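Local structure of putative sugar ABC transporter, substrate-binding protein (Clostridium phytofermentans, 4WZZ) at residues Asp229-Glu232 with Ala233-Ala237. The protein binds L-rhamnose in the cleft of a periplasmic-binding-protein fold and probably delivers the sugar to an ABC transporter. Sequence-based numbering, arbitrary orientation.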
ATOM      1  N   ASP A 229      -2.724   2.197 -20.333  1.00 13.45           N
ATOM      2  CA  ASP A 229      -3.365   1.323 -21.311  1.00 16.08           C
ATOM      3  C   ASP A 229      -4.643   0.692 -20.757  1.00 17.75           C
ATOM      4  O   ASP A 229      -5.655   0.610 -21.447  1.00 15.30           O
ATOM      5  CB  ASP A 229      -2.401   0.226 -21.781  1.00 16.53           C
ATOM      6  CG  ASP A 229      -1.214   0.768 -22.612  1.00 21.00           C
ATOM      7  OD1 ASP A 229      -1.222   1.940 -23.034  1.00 20.51           O
ATOM      8  OD2 ASP A 229      -0.260  -0.002 -22.839  1.00 24.63           O
ATOM      9  N   GLN A 230      -4.609   0.253 -19.506  1.00 12.36           N
ATOM     10  CA  GLN A 230      -5.788  -0.348 -18.882  1.00 13.84           C
ATOM     11  C   GLN A 230      -6.877   0.686 -18.625  1.00 14.34           C
ATOM     12  O   GLN A 230      -8.052   0.362 -18.689  1.00 11.66           O
ATOM     13  CB  GLN A 230      -5.427  -1.107 -17.605  1.00 13.60           C
ATOM     14  CG  GLN A 230      -4.620  -2.367 -17.881  1.00 17.46           C
ATOM     15  CD  GLN A 230      -5.306  -3.316 -18.843  1.00 23.88           C
ATOM     16  OE1 GLN A 230      -6.478  -3.636 -18.697  1.00 23.74           O
ATOM     17  NE2 GLN A 230      -4.573  -3.746 -19.865  1.00 33.16           N
ATOM     18  N   THR A 231      -6.508   1.932 -18.347  1.00 12.88           N
ATOM     19  CA  THR A 231      -7.513   2.983 -18.228  1.00 11.15           C
ATOM     20  C   THR A 231      -8.246   3.138 -19.556  1.00 12.73           C
ATOM     21  O   THR A 231      -9.466   3.247 -19.572  1.00 12.55           O
ATOM     22  CB  THR A 231      -6.901   4.338 -17.782  1.00 11.85           C
ATOM     23  OG1 THR A 231      -6.253   4.156 -16.522  1.00 13.20           O
ATOM     24  CG2 THR A 231      -7.987   5.407 -17.623  1.00 13.47           C
ATOM     25  N   GLU A 232      -7.515   3.155 -20.666  1.00 14.37           N
ATOM     26  CA  GLU A 232      -8.154   3.233 -21.992  1.00 13.04           C
ATOM     27  C   GLU A 232      -9.060   2.029 -22.226  1.00 14.67           C
ATOM     28  O   GLU A 232     -10.146   2.164 -22.790  1.00 15.65           O
ATOM     29  CB  GLU A 232      -7.107   3.324 -23.114  1.00 14.99           C
ATOM     30  CG  GLU A 232      -6.347   4.648 -23.066  1.00 18.46           C
ATOM     31  CD  GLU A 232      -5.617   4.978 -24.358  1.00 27.46           C
ATOM     32  OE1 GLU A 232      -4.469   4.525 -24.525  1.00 30.41           O
ATOM     33  OE2 GLU A 232      -6.203   5.688 -25.202  1.00 41.91           O
ATOM     34  N   ALA A 233      -8.619   0.857 -21.763  1.00 11.25           N
ATOM     35  CA  ALA A 233      -9.411  -0.364 -21.910  1.00 13.48           C
ATOM     36  C   ALA A 233     -10.705  -0.286 -21.116  1.00 12.02           C
ATOM     37  O   ALA A 233     -11.751  -0.741 -21.597  1.00 16.11           O
ATOM     38  CB  ALA A 233      -8.603  -1.588 -21.464  1.00 17.94           C
ATOM     39  N   ILE A 234     -10.628   0.248 -19.891  1.00 11.81           N
ATOM     40  CA  ILE A 234     -11.817   0.472 -19.077  1.00 13.25           C
ATOM     41  C   ILE A 234     -12.827   1.365 -19.833  1.00 12.88           C
ATOM     42  O   ILE A 234     -14.024   1.046 -19.947  1.00 13.12           O
ATOM     43  CB  ILE A 234     -11.467   1.111 -17.723  1.00 10.43           C
ATOM     44  CG1 ILE A 234     -10.745   0.082 -16.842  1.00 11.16           C
ATOM     45  CG2 ILE A 234     -12.725   1.661 -17.051  1.00 14.19           C
ATOM     46  CD1 ILE A 234     -10.071   0.675 -15.655  1.00 11.63           C
ATOM     47  N   LEU A 235     -12.328   2.467 -20.372  1.00 10.86           N
ATOM     48  CA  LEU A 235     -13.166   3.446 -21.053  1.00 13.36           C
ATOM     49  C   LEU A 235     -13.805   2.857 -22.316  1.00 18.17           C
ATOM     50  O   LEU A 235     -14.959   3.144 -22.629  1.00 15.90           O
ATOM     51  CB  LEU A 235     -12.336   4.691 -21.390  1.00 11.28           C
ATOM     52  CG  LEU A 235     -11.881   5.536 -20.196  1.00 14.38           C
ATOM     53  CD1 LEU A 235     -10.894   6.593 -20.648  1.00 16.26           C
ATOM     54  CD2 LEU A 235     -13.038   6.184 -19.455  1.00 15.85           C
ATOM     55  N   ALA A 236     -13.067   2.015 -23.028  1.00 13.13           N
ATOM     56  CA  ALA A 236     -13.577   1.396 -24.245  1.00 14.07           C
ATOM     57  C   ALA A 236     -14.656   0.361 -23.900  1.00 15.73           C
ATOM     58  O   ALA A 236     -15.635   0.179 -24.632  1.00 18.00           O
ATOM     59  CB  ALA A 236     -12.444   0.739 -24.985  1.00 17.77           C
ATOM     60  N   ALA A 237     -14.463  -0.343 -22.790  1.00 16.81           N
ATOM     61  CA  ALA A 237     -15.372  -1.406 -22.396  1.00 18.54           C
ATOM     62  C   ALA A 237     -16.686  -0.839 -21.880  1.00 20.27           C
ATOM     63  O   ALA A 237     -17.750  -1.416 -22.073  1.00 20.59           O
ATOM     64  CB  ALA A 237     -14.727  -2.288 -21.331  1.00 24.21           C
TER
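Ile234 N donates to Gln230 O at 2.8 Å with an N-H...O angle of 161°, and three more i-to-i+4 bonds run beside it, from the backbone N of Ala233, Leu235 and Ala236 to the carbonyl O of Asp229, Thr231 and Glu232. Ala236 N lies 2.9 Å from Glu232 O. All four are regular alpha-helical bonds in the last turns of helix 224-237.

Aliphatic carbon sits close round the same carbonyls. In Ile234, CG1 lies beside the backbone N (chi1 -71°), which brings it 3.3 Å from Gln230 O. Leu235 repeats the pattern one residue on, with CG 3.4 Å from Thr231 O; its CD1 comes within 4.4 Å of Thr231 CG2, a loose methyl contact one turn apart. On another side of the helix, the bend of Gln230 at chi2 (-56°) turns the amide so that OE1 leans along the helix to Ala233 CB, a loose 4.0 Å.

Three polar side chains find their partners outside the two segments: Thr231 OG1, buried about 14 Å from the bound rhamnose, is hydrogen-bonded to Ser227 O one turn back, Asp229 OD1 to Gln225 NE2, and Glu232 OE2 makes a salt bridge to Lys262.

The chemistry is thus divided: main-chain bonds hold the turns together, while Thr231 and Ile234 fasten the buried face to the four-stranded parallel sheet, and Thr231 and Leu235 to helix 249-261, leaving Asp229 and Ala236 on the exposed face.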